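Local coordinates for high-potential iron-sulfur protein isozyme 2 (Ectothiorhodospira shaposhnikovii, PDB 1HPI) that carries electrons in the anaerobic electron transport of purple photosynthetic bacteria, using a high-potential [4Fe-4S] cluster of the HiPIP class, at residues E15-H18 against S22-H25; T33-L38 against S44-G49; C37-D42 against C51-G56. All coordinates share one frame; numbering follows the deposited sequence.

Interaction 1: E15-H18 against S22-H25; sequences EYRH and SVQH
R17 meets S22 and V23 with the aliphatic root of its side chain. CB lies 3.8 Å from OG of S22. CG is placed beside the backbone N (chi1 -65°) and sits 3.9 Å from CG2 of V23, the two side chains crossing obliquely. A further bend at chi2 (-61°) carries CD past the serine to NE, which donates to a water at 2.9 Å in the guanidinium plane; the same water donates to S22 O at 3.2 Å and bridges the segments. At the tip, the guanidinium lays one face over E15 O, offset toward its rim. The hydroxyl of S22 is hydrogen-bonded to D19 O. In a second, separate touch, E15 reaches the ring edge of H25, OE2 standing 3.7 Å from CD2 near the ring plane, with carboxylate and ring turned 72° apart. ND1 of H25 is hydrogen-bonded with A27 N, and the ring meets W64. Replacing E15 by an alanine would probably leave the CD2 edge of H25 without its carboxylate neighbour and open a gap there. With its positive phi, E15 is the C-prime residue of the Schellman motif that ends helix 9-13, and the contact joins that helix end to the loop beyond it.

Interaction 2: T33-L38 against S44-G49; sequences TCLNCL and SAQDWG. With SF4 (iron/sulfur cluster), chain B.
L35 makes the van der Waals part of the contact, its methyl groups meeting oxygens of A45 and Q46 in the loop before strand 48-50. Its CG is anti to the backbone N (chi1 -164°), which turns the branch toward the loop, with CD1 3.5 Å from A45 O, while CD2 approaches OE1 of Q46 more loosely at 4.3 Å. A45 O is also the acceptor of a hydrogen bond from Y40 OH, so a methyl and a hydroxyl share this carbonyl.

Hydrogen bonds shape each segment on its own. T33 N donates to OD1 of N36 at 2.8 Å, nearly straight at 170° but tilted 31° from the amide carbonyl plane. Outside the segments, W68 NE1 is a second partner of that oxygen, and G31 O of N36 ND2. C37 N bonds to C34 O, and in the other segment D47 OD1 takes a weak bond from W48 N.

Metal coordination makes the third group: C34 SG binds the iron FE1 and C37 SG the iron FE2, each at 2.2 Å. This Cys-X-X-Cys pair thus holds different irons of one cubane. Across the segments the contact is a leucine methyl in van der Waals touch with a carbonyl oxygen, whereas metal bonds and local hydrogen bonds fix the cysteine loop at the cluster.

Interaction 3: C37-D42 against C51-G56; sequences CLLYTD and CSVFPG. With SF4 (iron/sulfur cluster), chain B.
Two type I turns, C37 to Y40 and C51 to F54, meet here at the [4Fe-4S] pocket, each beginning at a cysteine ligand. Between them L39 O accepts the backbone N-H of S52 at 2.9 Å, in the carbonyl plane and fairly straight at 162°. The same oxygen has CA of C51 at 3.2 Å in a CA-H...O contact. CG2 of T41 lies 3.4 Å from OG of S52.

Toward the cluster, C51 extends its SG anti to the backbone N (chi1 169°) and binds the iron FE3 at 2.2 Å. L39 and V53 meet side by side, CD1 against CB, and both touch the same inorganic sulfide: V53 CG1 is 3.7 Å from S1 and L39 CD1 slightly farther. Y40 brings CB to 3.7 Å from S4, its ring oblique to that sulfide, and F54 sets its ring edge, through CE2, 3.8 Å from S2.

L39 N donates to the thiolate of C37 at 3.5 Å, and V53 N makes a weak bond to C51 SG. Apolar groups thus lie against three of the sulfides while backbone N-H groups point at the thiolates; such bonds probably withdraw charge from the ligands and help set the redox potential.

Overall arrangement
From the N terminus, the chain leaves helix 9-13 and interaction 1 closes the first, short loop, with 15-18 folded against 22-25. It is complete before residue 33, so it stands in series with the other two, on the opposite side of the chain's centre. Interactions 2 and 3 start from the same stretch, sharing C37 and L38. In interaction 2, 33-38 pairs with 44-49, which leads into strand 48-50; in interaction 3, residues 37-42 pair with 51-56 beyond that strand, so the two loops overlap and cross. Y40 of interaction 3 lies against the 44-49 loop and links these two. H18 against W48 joins interaction 1 to the strand, and C65 completes the cluster ligands.

Interaction 1: E15-H18 against S22-H25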
ATOM      1  N   GLU A  15       3.945   0.688  -8.375  1.00  8.38           N
ATOM      2  CA  GLU A  15       4.966   1.496  -7.718  1.00  9.87           C
ATOM      3  C   GLU A  15       4.826   1.491  -6.215  1.00  9.34           C
ATOM      4  O   GLU A  15       4.987   2.493  -5.526  1.00 12.16           O
ATOM      5  CB  GLU A  15       4.978   2.908  -8.310  1.00 11.50           C
ATOM      6  CG  GLU A  15       5.340   2.727  -9.791  1.00 22.24           C
ATOM      7  CD  GLU A  15       5.756   3.998 -10.435  1.00 55.49           C
ATOM      8  OE1 GLU A  15       6.867   4.480  -9.929  1.00 34.13           O
ATOM      9  OE2 GLU A  15       5.106   4.517 -11.322  1.00 24.93           O
ATOM     10  N   TYR A  16       4.515   0.317  -5.715  1.00 10.33           N
ATOM     11  CA  TYR A  16       4.327   0.156  -4.292  1.00  9.04           C
ATOM     12  C   TYR A  16       5.601   0.250  -3.461  1.00  8.86           C
ATOM     13  O   TYR A  16       6.650  -0.235  -3.856  1.00  9.93           O
ATOM     14  CB  TYR A  16       3.653  -1.209  -4.029  1.00  9.18           C
ATOM     15  CG  TYR A  16       3.692  -1.635  -2.571  1.00  6.65           C
ATOM     16  CD1 TYR A  16       2.665  -1.244  -1.712  1.00  9.03           C
ATOM     17  CD2 TYR A  16       4.734  -2.411  -2.057  1.00  8.07           C
ATOM     18  CE1 TYR A  16       2.673  -1.616  -0.369  1.00  8.84           C
ATOM     19  CE2 TYR A  16       4.761  -2.800  -0.717  1.00  7.06           C
ATOM     20  CZ  TYR A  16       3.724  -2.389   0.125  1.00  6.74           C
ATOM     21  OH  TYR A  16       3.727  -2.748   1.451  1.00  7.36           O
ATOM     22  N   ARG A  17       5.499   0.864  -2.285  1.00  6.61           N
ATOM     23  CA  ARG A  17       6.611   0.998  -1.350  1.00 10.92           C
ATOM     24  C   ARG A  17       6.093   0.666   0.047  1.00 10.13           C
ATOM     25  O   ARG A  17       4.983   1.051   0.391  1.00  7.78           O
ATOM     26  CB  ARG A  17       7.184   2.397  -1.217  1.00  3.72           C
ATOM     27  CG  ARG A  17       7.823   2.902  -2.491  1.00 10.25           C
ATOM     28  CD  ARG A  17       8.999   2.070  -2.979  1.00 20.37           C
ATOM     29  NE  ARG A  17       9.292   2.452  -4.356  1.00 89.91           N
ATOM     30  CZ  ARG A  17       8.910   1.736  -5.410  1.00100.00           C
ATOM     31  NH1 ARG A  17       8.241   0.598  -5.276  1.00100.00           N
ATOM     32  NH2 ARG A  17       9.205   2.153  -6.636  1.00100.00           N
ATOM     33  N   HIS A  18       6.880  -0.031   0.864  1.00  5.79           N
ATOM     34  CA  HIS A  18       6.437  -0.347   2.216  1.00  4.58           C
ATOM     35  C   HIS A  18       6.411   0.907   3.101  1.00  8.27           C
ATOM     36  O   HIS A  18       5.698   0.957   4.108  1.00 10.00           O
ATOM     37  CB  HIS A  18       7.436  -1.291   2.892  1.00  4.77           C
ATOM     38  CG  HIS A  18       7.499  -2.666   2.336  1.00 10.58           C
ATOM     39  ND1 HIS A  18       6.355  -3.389   2.050  1.00 12.71           N
ATOM     40  CD2 HIS A  18       8.581  -3.430   2.031  1.00 12.70           C
ATOM     41  CE1 HIS A  18       6.771  -4.568   1.586  1.00  9.89           C
ATOM     42  NE2 HIS A  18       8.096  -4.625   1.558  1.00 11.96           N
ATOM     43  N   SER A  22       9.241   7.176   1.327  1.00 12.94           N
ATOM     44  CA  SER A  22      10.246   6.996   0.301  1.00 11.64           C
ATOM     45  C   SER A  22       9.699   7.124  -1.118  1.00 24.00           C
ATOM     46  O   SER A  22      10.400   6.901  -2.107  1.00 21.09           O
ATOM     47  CB  SER A  22      10.915   5.648   0.481  1.00 16.71           C
ATOM     48  OG  SER A  22       9.972   4.630   0.203  1.00 29.16           O
ATOM     49  N   VAL A  23       8.434   7.490  -1.219  1.00 13.61           N
ATOM     50  CA  VAL A  23       7.814   7.634  -2.515  1.00  9.16           C
ATOM     51  C   VAL A  23       8.187   8.934  -3.221  1.00 12.16           C
ATOM     52  O   VAL A  23       8.166  10.001  -2.625  1.00 10.04           O
ATOM     53  CB  VAL A  23       6.298   7.616  -2.335  1.00  9.72           C
ATOM     54  CG1 VAL A  23       5.620   8.037  -3.632  1.00  9.39           C
ATOM     55  CG2 VAL A  23       5.819   6.224  -1.918  1.00 13.44           C
ATOM     56  N   GLN A  24       8.505   8.845  -4.506  1.00 12.10           N
ATOM     57  CA  GLN A  24       8.831   9.997  -5.320  1.00 13.68           C
ATOM     58  C   GLN A  24       8.007   9.776  -6.585  1.00 17.39           C
ATOM     59  O   GLN A  24       8.447   9.117  -7.523  1.00 18.82           O
ATOM     60  CB  GLN A  24      10.346  10.148  -5.529  1.00 14.16           C
ATOM     61  CG  GLN A  24      10.662  10.928  -6.806  1.00100.00           C
ATOM     62  CD  GLN A  24      12.037  11.542  -6.749  1.00100.00           C
ATOM     63  OE1 GLN A  24      12.536  12.035  -7.770  1.00 32.29           O
ATOM     64  NE2 GLN A  24      12.648  11.521  -5.566  1.00 34.88           N
ATOM     65  N   HIS A  25       6.775  10.298  -6.562  1.00 12.91           N
ATOM     66  CA  HIS A  25       5.791  10.172  -7.633  1.00 10.38           C
ATOM     67  C   HIS A  25       4.886  11.392  -7.684  1.00  7.56           C
ATOM     68  O   HIS A  25       4.454  11.884  -6.656  1.00 10.97           O
ATOM     69  CB  HIS A  25       4.937   8.911  -7.338  1.00 11.24           C
ATOM     70  CG  HIS A  25       4.033   8.492  -8.466  1.00  8.93           C
ATOM     71  ND1 HIS A  25       2.813   9.121  -8.691  1.00 15.33           N
ATOM     72  CD2 HIS A  25       4.180   7.519  -9.412  1.00 11.25           C
ATOM     73  CE1 HIS A  25       2.248   8.533  -9.746  1.00 10.42           C
ATOM     74  NE2 HIS A  25       3.050   7.574 -10.203  1.00 11.79           N
TER
HETATM   75  O   HOH W   1      11.053   4.807  -4.386  1.00 54.62           O

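Interaction 2: T33-L38 against S44-G49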
ATOM      1  N   THR A  33      -1.287   6.985   3.007  1.00  7.95           N
ATOM      2  CA  THR A  33      -0.691   5.712   3.381  1.00  7.27           C
ATOM      3  C   THR A  33      -1.731   4.616   3.183  1.00  6.84           C
ATOM      4  O   THR A  33      -2.922   4.899   3.012  1.00  5.81           O
ATOM      5  CB  THR A  33      -0.216   5.643   4.855  1.00 10.09           C
ATOM      6  OG1 THR A  33      -1.343   5.766   5.696  1.00 12.62           O
ATOM      7  CG2 THR A  33       0.813   6.724   5.170  1.00  9.61           C
ATOM      8  N   CYS A  34      -1.271   3.362   3.228  1.00  6.93           N
ATOM      9  CA  CYS A  34      -2.192   2.262   3.062  1.00  7.29           C
ATOM     10  C   CYS A  34      -3.229   2.371   4.167  1.00 16.59           C
ATOM     11  O   CYS A  34      -4.420   2.152   3.958  1.00  7.36           O
ATOM     12  CB  CYS A  34      -1.481   0.900   3.163  1.00  4.28           C
ATOM     13  SG  CYS A  34      -0.381   0.608   1.769  1.00  7.82           S
ATOM     14  N   LEU A  35      -2.747   2.721   5.357  1.00 10.36           N
ATOM     15  CA  LEU A  35      -3.622   2.857   6.506  1.00 11.76           C
ATOM     16  C   LEU A  35      -4.845   3.724   6.245  1.00 20.82           C
ATOM     17  O   LEU A  35      -5.937   3.414   6.724  1.00 13.59           O
ATOM     18  CB  LEU A  35      -2.857   3.228   7.792  1.00  9.30           C
ATOM     19  CG  LEU A  35      -3.647   3.008   9.086  1.00 19.77           C
ATOM     20  CD1 LEU A  35      -4.093   1.559   9.247  1.00 19.21           C
ATOM     21  CD2 LEU A  35      -2.764   3.390  10.263  1.00 27.11           C
ATOM     22  N   ASN A  36      -4.700   4.808   5.487  1.00 10.76           N
ATOM     23  CA  ASN A  36      -5.863   5.635   5.225  1.00 11.62           C
ATOM     24  C   ASN A  36      -6.431   5.451   3.812  1.00 13.13           C
ATOM     25  O   ASN A  36      -7.156   6.298   3.284  1.00  9.93           O
ATOM     26  CB  ASN A  36      -5.604   7.111   5.561  1.00 10.51           C
ATOM     27  CG  ASN A  36      -4.418   7.709   4.820  1.00 12.98           C
ATOM     28  OD1 ASN A  36      -4.015   7.239   3.748  1.00 11.87           O
ATOM     29  ND2 ASN A  36      -3.864   8.778   5.382  1.00 31.51           N
ATOM     30  N   CYS A  37      -6.096   4.320   3.195  1.00  8.62           N
ATOM     31  CA  CYS A  37      -6.552   4.004   1.856  1.00  7.10           C
ATOM     32  C   CYS A  37      -7.821   3.165   1.873  1.00 10.95           C
ATOM     33  O   CYS A  37      -7.933   2.203   2.615  1.00  7.84           O
ATOM     34  CB  CYS A  37      -5.453   3.225   1.102  1.00  8.58           C
ATOM     35  SG  CYS A  37      -5.907   2.744  -0.586  1.00  7.54           S
ATOM     36  N   LEU A  38      -8.784   3.521   1.037  1.00  5.74           N
ATOM     37  CA  LEU A  38     -10.026   2.789   0.953  1.00  9.26           C
ATOM     38  C   LEU A  38      -9.849   1.292   0.650  1.00 13.20           C
ATOM     39  O   LEU A  38     -10.661   0.485   1.094  1.00 13.06           O
ATOM     40  CB  LEU A  38     -10.826   3.443  -0.184  1.00 16.67           C
ATOM     41  CG  LEU A  38     -12.177   2.803  -0.462  1.00 28.83           C
ATOM     42  CD1 LEU A  38     -13.080   2.993   0.744  1.00 20.20           C
ATOM     43  CD2 LEU A  38     -12.812   3.503  -1.653  1.00 27.69           C
ATOM     44  N   SER A  44      -8.114  -1.358  11.055  1.00 16.14           N
ATOM     45  CA  SER A  44      -7.463  -1.435  12.327  1.00 22.51           C
ATOM     46  C   SER A  44      -6.148  -2.188  12.269  1.00 25.31           C
ATOM     47  O   SER A  44      -5.481  -2.327  13.285  1.00 20.85           O
ATOM     48  CB  SER A  44      -8.408  -1.923  13.402  1.00 15.41           C
ATOM     49  OG  SER A  44      -8.597  -3.310  13.229  1.00 21.39           O
ATOM     50  N   ALA A  45      -5.754  -2.683  11.098  1.00 18.98           N
ATOM     51  CA  ALA A  45      -4.485  -3.393  11.033  1.00 15.04           C
ATOM     52  C   ALA A  45      -3.382  -2.349  10.982  1.00 13.11           C
ATOM     53  O   ALA A  45      -3.102  -1.759   9.944  1.00 13.17           O
ATOM     54  CB  ALA A  45      -4.453  -4.345   9.846  1.00 12.24           C
ATOM     55  N   GLN A  46      -2.740  -2.079  12.108  1.00 11.53           N
ATOM     56  CA  GLN A  46      -1.717  -1.049  12.080  1.00 10.04           C
ATOM     57  C   GLN A  46      -0.336  -1.377  11.601  1.00  9.92           C
ATOM     58  O   GLN A  46       0.518  -0.492  11.547  1.00 16.52           O
ATOM     59  CB  GLN A  46      -1.652  -0.334  13.423  1.00 20.50           C
ATOM     60  CG  GLN A  46      -3.031   0.237  13.765  1.00 32.76           C
ATOM     61  CD  GLN A  46      -2.905   1.319  14.801  1.00 29.04           C
ATOM     62  OE1 GLN A  46      -2.595   2.479  14.480  1.00100.00           O
ATOM     63  NE2 GLN A  46      -3.132   0.933  16.052  1.00 87.81           N
ATOM     64  N   ASP A  47      -0.128  -2.636  11.266  1.00  6.79           N
ATOM     65  CA  ASP A  47       1.167  -3.053  10.806  1.00  5.76           C
ATOM     66  C   ASP A  47       1.178  -3.580   9.380  1.00  7.47           C
ATOM     67  O   ASP A  47       1.757  -2.958   8.494  1.00  8.54           O
ATOM     68  CB  ASP A  47       1.758  -4.058  11.804  1.00  8.31           C
ATOM     69  CG  ASP A  47       0.837  -5.186  12.198  1.00 25.42           C
ATOM     70  OD1 ASP A  47      -0.401  -5.090  11.773  1.00 12.66           O
ATOM     71  OD2 ASP A  47       1.236  -6.127  12.851  1.00 15.13           O
ATOM     72  N   TRP A  48       0.538  -4.732   9.174  1.00  9.10           N
ATOM     73  CA  TRP A  48       0.431  -5.376   7.874  1.00 10.80           C
ATOM     74  C   TRP A  48      -1.007  -5.791   7.694  1.00 11.16           C
ATOM     75  O   TRP A  48      -1.608  -6.337   8.608  1.00 13.61           O
ATOM     76  CB  TRP A  48       1.346  -6.601   7.712  1.00  7.95           C
ATOM     77  CG  TRP A  48       2.775  -6.188   7.780  1.00 10.88           C
ATOM     78  CD1 TRP A  48       3.500  -6.018   8.914  1.00  9.82           C
ATOM     79  CD2 TRP A  48       3.636  -5.867   6.686  1.00 10.16           C
ATOM     80  NE1 TRP A  48       4.775  -5.625   8.604  1.00 13.33           N
ATOM     81  CE2 TRP A  48       4.890  -5.521   7.245  1.00  9.58           C
ATOM     82  CE3 TRP A  48       3.470  -5.850   5.301  1.00  9.42           C
ATOM     83  CZ2 TRP A  48       5.964  -5.148   6.438  1.00  5.62           C
ATOM     84  CZ3 TRP A  48       4.537  -5.493   4.505  1.00 10.94           C
ATOM     85  CH2 TRP A  48       5.769  -5.146   5.071  1.00 12.07           C
ATOM     86  N   GLY A  49      -1.578  -5.525   6.535  1.00  8.75           N
ATOM     87  CA  GLY A  49      -2.961  -5.900   6.356  1.00  5.53           C
ATOM     88  C   GLY A  49      -3.279  -6.142   4.900  1.00  9.24           C
ATOM     89  O   GLY A  49      -2.507  -5.844   3.995  1.00 11.82           O
TER
HETATM   90 FE1  SF4 B  80      -1.800   0.523   0.033  1.00  8.54          FE
HETATM   91 FE2  SF4 B  80      -4.147   1.463  -1.019  1.00 10.35          FE
HETATM   92 FE3  SF4 B  80      -3.425  -1.164  -1.307  1.00  9.58          FE
HETATM   93 FE4  SF4 B  80      -2.022   0.775  -2.615  1.00  8.32          FE
HETATM   94  S1  SF4 B  80      -4.202   0.279  -2.885  1.00  8.26           S
HETATM   95  S2  SF4 B  80      -1.158  -0.970  -1.488  1.00  8.80           S
HETATM   96  S3  SF4 B  80      -2.133   2.441  -1.153  1.00  7.13           S
HETATM   97  S4  SF4 B  80      -3.840  -0.082   0.634  1.00  8.22           S

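Interaction 3: C37-D42 against C51-G56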
ATOM      1  N   CYS A  37      -6.096   4.320   3.195  1.00  8.62           N
ATOM      2  CA  CYS A  37      -6.552   4.004   1.856  1.00  7.10           C
ATOM      3  C   CYS A  37      -7.821   3.165   1.873  1.00 10.95           C
ATOM      4  O   CYS A  37      -7.933   2.203   2.615  1.00  7.84           O
ATOM      5  CB  CYS A  37      -5.453   3.225   1.102  1.00  8.58           C
ATOM      6  SG  CYS A  37      -5.907   2.744  -0.586  1.00  7.54           S
ATOM      7  N   LEU A  38      -8.784   3.521   1.037  1.00  5.74           N
ATOM      8  CA  LEU A  38     -10.026   2.789   0.953  1.00  9.26           C
ATOM      9  C   LEU A  38      -9.849   1.292   0.650  1.00 13.20           C
ATOM     10  O   LEU A  38     -10.661   0.485   1.094  1.00 13.06           O
ATOM     11  CB  LEU A  38     -10.826   3.443  -0.184  1.00 16.67           C
ATOM     12  CG  LEU A  38     -12.177   2.803  -0.462  1.00 28.83           C
ATOM     13  CD1 LEU A  38     -13.080   2.993   0.744  1.00 20.20           C
ATOM     14  CD2 LEU A  38     -12.812   3.503  -1.653  1.00 27.69           C
ATOM     15  N   LEU A  39      -8.802   0.890  -0.101  1.00  9.27           N
ATOM     16  CA  LEU A  39      -8.558  -0.511  -0.466  1.00  6.93           C
ATOM     17  C   LEU A  39      -7.915  -1.384   0.612  1.00  8.45           C
ATOM     18  O   LEU A  39      -7.762  -2.596   0.444  1.00  8.54           O
ATOM     19  CB  LEU A  39      -7.876  -0.659  -1.844  1.00  8.71           C
ATOM     20  CG  LEU A  39      -8.493   0.238  -2.922  1.00 14.39           C
ATOM     21  CD1 LEU A  39      -7.795   0.028  -4.259  1.00 28.16           C
ATOM     22  CD2 LEU A  39      -9.983  -0.025  -3.071  1.00 16.63           C
ATOM     23  N   TYR A  40      -7.535  -0.735   1.715  1.00  7.77           N
ATOM     24  CA  TYR A  40      -6.916  -1.379   2.873  1.00 10.44           C
ATOM     25  C   TYR A  40      -8.112  -1.763   3.714  1.00 13.43           C
ATOM     26  O   TYR A  40      -8.707  -0.958   4.431  1.00 14.66           O
ATOM     27  CB  TYR A  40      -5.976  -0.407   3.605  1.00  7.20           C
ATOM     28  CG  TYR A  40      -5.022  -0.999   4.618  1.00  5.82           C
ATOM     29  CD1 TYR A  40      -3.915  -1.775   4.262  1.00 10.52           C
ATOM     30  CD2 TYR A  40      -5.232  -0.738   5.973  1.00 16.12           C
ATOM     31  CE1 TYR A  40      -3.042  -2.284   5.226  1.00 13.85           C
ATOM     32  CE2 TYR A  40      -4.368  -1.239   6.949  1.00  9.25           C
ATOM     33  CZ  TYR A  40      -3.268  -2.014   6.578  1.00 15.85           C
ATOM     34  OH  TYR A  40      -2.403  -2.515   7.521  1.00 11.52           O
ATOM     35  N   THR A  41      -8.461  -3.028   3.548  1.00 12.15           N
ATOM     36  CA  THR A  41      -9.611  -3.603   4.192  1.00 24.11           C
ATOM     37  C   THR A  41      -9.787  -3.593   5.682  1.00 24.40           C
ATOM     38  O   THR A  41     -10.898  -3.436   6.161  1.00 21.22           O
ATOM     39  CB  THR A  41     -10.246  -4.780   3.454  1.00 16.85           C
ATOM     40  OG1 THR A  41      -9.353  -5.860   3.542  1.00 19.12           O
ATOM     41  CG2 THR A  41     -10.471  -4.406   1.994  1.00 18.72           C
ATOM     42  N   ASP A  42      -8.719  -3.767   6.416  1.00 11.90           N
ATOM     43  CA  ASP A  42      -8.864  -3.757   7.849  1.00  9.51           C
ATOM     44  C   ASP A  42      -8.267  -2.472   8.350  1.00 17.14           C
ATOM     45  O   ASP A  42      -7.053  -2.389   8.503  1.00 12.49           O
ATOM     46  CB  ASP A  42      -8.083  -4.935   8.417  1.00 12.82           C
ATOM     47  CG  ASP A  42      -8.356  -5.128   9.876  1.00 19.42           C
ATOM     48  OD1 ASP A  42      -9.015  -4.145  10.431  1.00 20.94           O
ATOM     49  OD2 ASP A  42      -7.987  -6.112  10.476  1.00 28.54           O
ATOM     50  N   CYS A  51      -5.131  -5.885   1.233  1.00  6.93           N
ATOM     51  CA  CYS A  51      -5.432  -4.838   0.263  1.00 11.32           C
ATOM     52  C   CYS A  51      -6.203  -5.443  -0.922  1.00 10.42           C
ATOM     53  O   CYS A  51      -5.748  -6.414  -1.522  1.00  5.79           O
ATOM     54  CB  CYS A  51      -4.135  -4.158  -0.222  1.00  8.26           C
ATOM     55  SG  CYS A  51      -4.451  -3.095  -1.649  1.00  8.59           S
ATOM     56  N   SER A  52      -7.363  -4.894  -1.281  1.00  8.10           N
ATOM     57  CA  SER A  52      -8.181  -5.411  -2.381  1.00 11.83           C
ATOM     58  C   SER A  52      -7.474  -5.542  -3.710  1.00 13.88           C
ATOM     59  O   SER A  52      -7.772  -6.423  -4.508  1.00 13.27           O
ATOM     60  CB  SER A  52      -9.373  -4.508  -2.596  1.00 12.56           C
ATOM     61  OG  SER A  52     -10.033  -4.464  -1.352  1.00 51.99           O
ATOM     62  N   VAL A  53      -6.535  -4.648  -3.953  1.00  8.44           N
ATOM     63  CA  VAL A  53      -5.832  -4.708  -5.206  1.00  6.06           C
ATOM     64  C   VAL A  53      -4.676  -5.699  -5.241  1.00  6.27           C
ATOM     65  O   VAL A  53      -4.105  -5.917  -6.305  1.00  7.77           O
ATOM     66  CB  VAL A  53      -5.602  -3.313  -5.806  1.00 15.83           C
ATOM     67  CG1 VAL A  53      -4.411  -2.598  -5.186  1.00 13.87           C
ATOM     68  CG2 VAL A  53      -5.460  -3.363  -7.322  1.00 28.49           C
ATOM     69  N   PHE A  54      -4.344  -6.323  -4.098  1.00  6.22           N
ATOM     70  CA  PHE A  54      -3.265  -7.300  -4.015  1.00  3.52           C
ATOM     71  C   PHE A  54      -3.768  -8.555  -3.330  1.00  9.75           C
ATOM     72  O   PHE A  54      -3.424  -8.854  -2.193  1.00  7.57           O
ATOM     73  CB  PHE A  54      -2.124  -6.723  -3.152  1.00  7.97           C
ATOM     74  CG  PHE A  54      -1.282  -5.708  -3.884  1.00  6.60           C
ATOM     75  CD1 PHE A  54      -0.421  -6.159  -4.885  1.00  9.87           C
ATOM     76  CD2 PHE A  54      -1.320  -4.341  -3.605  1.00  8.60           C
ATOM     77  CE1 PHE A  54       0.394  -5.281  -5.598  1.00 10.64           C
ATOM     78  CE2 PHE A  54      -0.507  -3.448  -4.306  1.00  4.79           C
ATOM     79  CZ  PHE A  54       0.347  -3.917  -5.306  1.00  7.78           C
ATOM     80  N   PRO A  55      -4.615  -9.304  -4.010  1.00 11.03           N
ATOM     81  CA  PRO A  55      -5.165 -10.518  -3.441  1.00 11.93           C
ATOM     82  C   PRO A  55      -4.098 -11.489  -2.955  1.00  6.83           C
ATOM     83  O   PRO A  55      -3.094 -11.720  -3.628  1.00 13.36           O
ATOM     84  CB  PRO A  55      -5.984 -11.176  -4.555  1.00 11.21           C
ATOM     85  CG  PRO A  55      -6.076 -10.166  -5.683  1.00 11.67           C
ATOM     86  CD  PRO A  55      -5.042  -9.083  -5.409  1.00 11.57           C
ATOM     87  N   GLY A  56      -4.339 -12.064  -1.776  1.00  8.92           N
ATOM     88  CA  GLY A  56      -3.422 -13.030  -1.191  1.00 14.98           C
ATOM     89  C   GLY A  56      -2.196 -12.436  -0.530  1.00 21.56           C
ATOM     90  O   GLY A  56      -1.301 -13.163  -0.107  1.00 11.39           O
TER
HETATM   91 FE1  SF4 B  80      -1.800   0.523   0.033  1.00  8.54          FE
HETATM   92 FE2  SF4 B  80      -4.147   1.463  -1.019  1.00 10.35          FE
HETATM   93 FE3  SF4 B  80      -3.425  -1.164  -1.307  1.00  9.58          FE
HETATM   94 FE4  SF4 B  80      -2.022   0.775  -2.615  1.00  8.32          FE
HETATM   95  S1  SF4 B  80      -4.202   0.279  -2.885  1.00  8.26           S
HETATM   96  S2  SF4 B  80      -1.158  -0.970  -1.488  1.00  8.80           S
HETATM   97  S3  SF4 B  80      -2.133   2.441  -1.153  1.00  7.13           S
HETATM   98  S4  SF4 B  80      -3.840  -0.082   0.634  1.00  8.22           S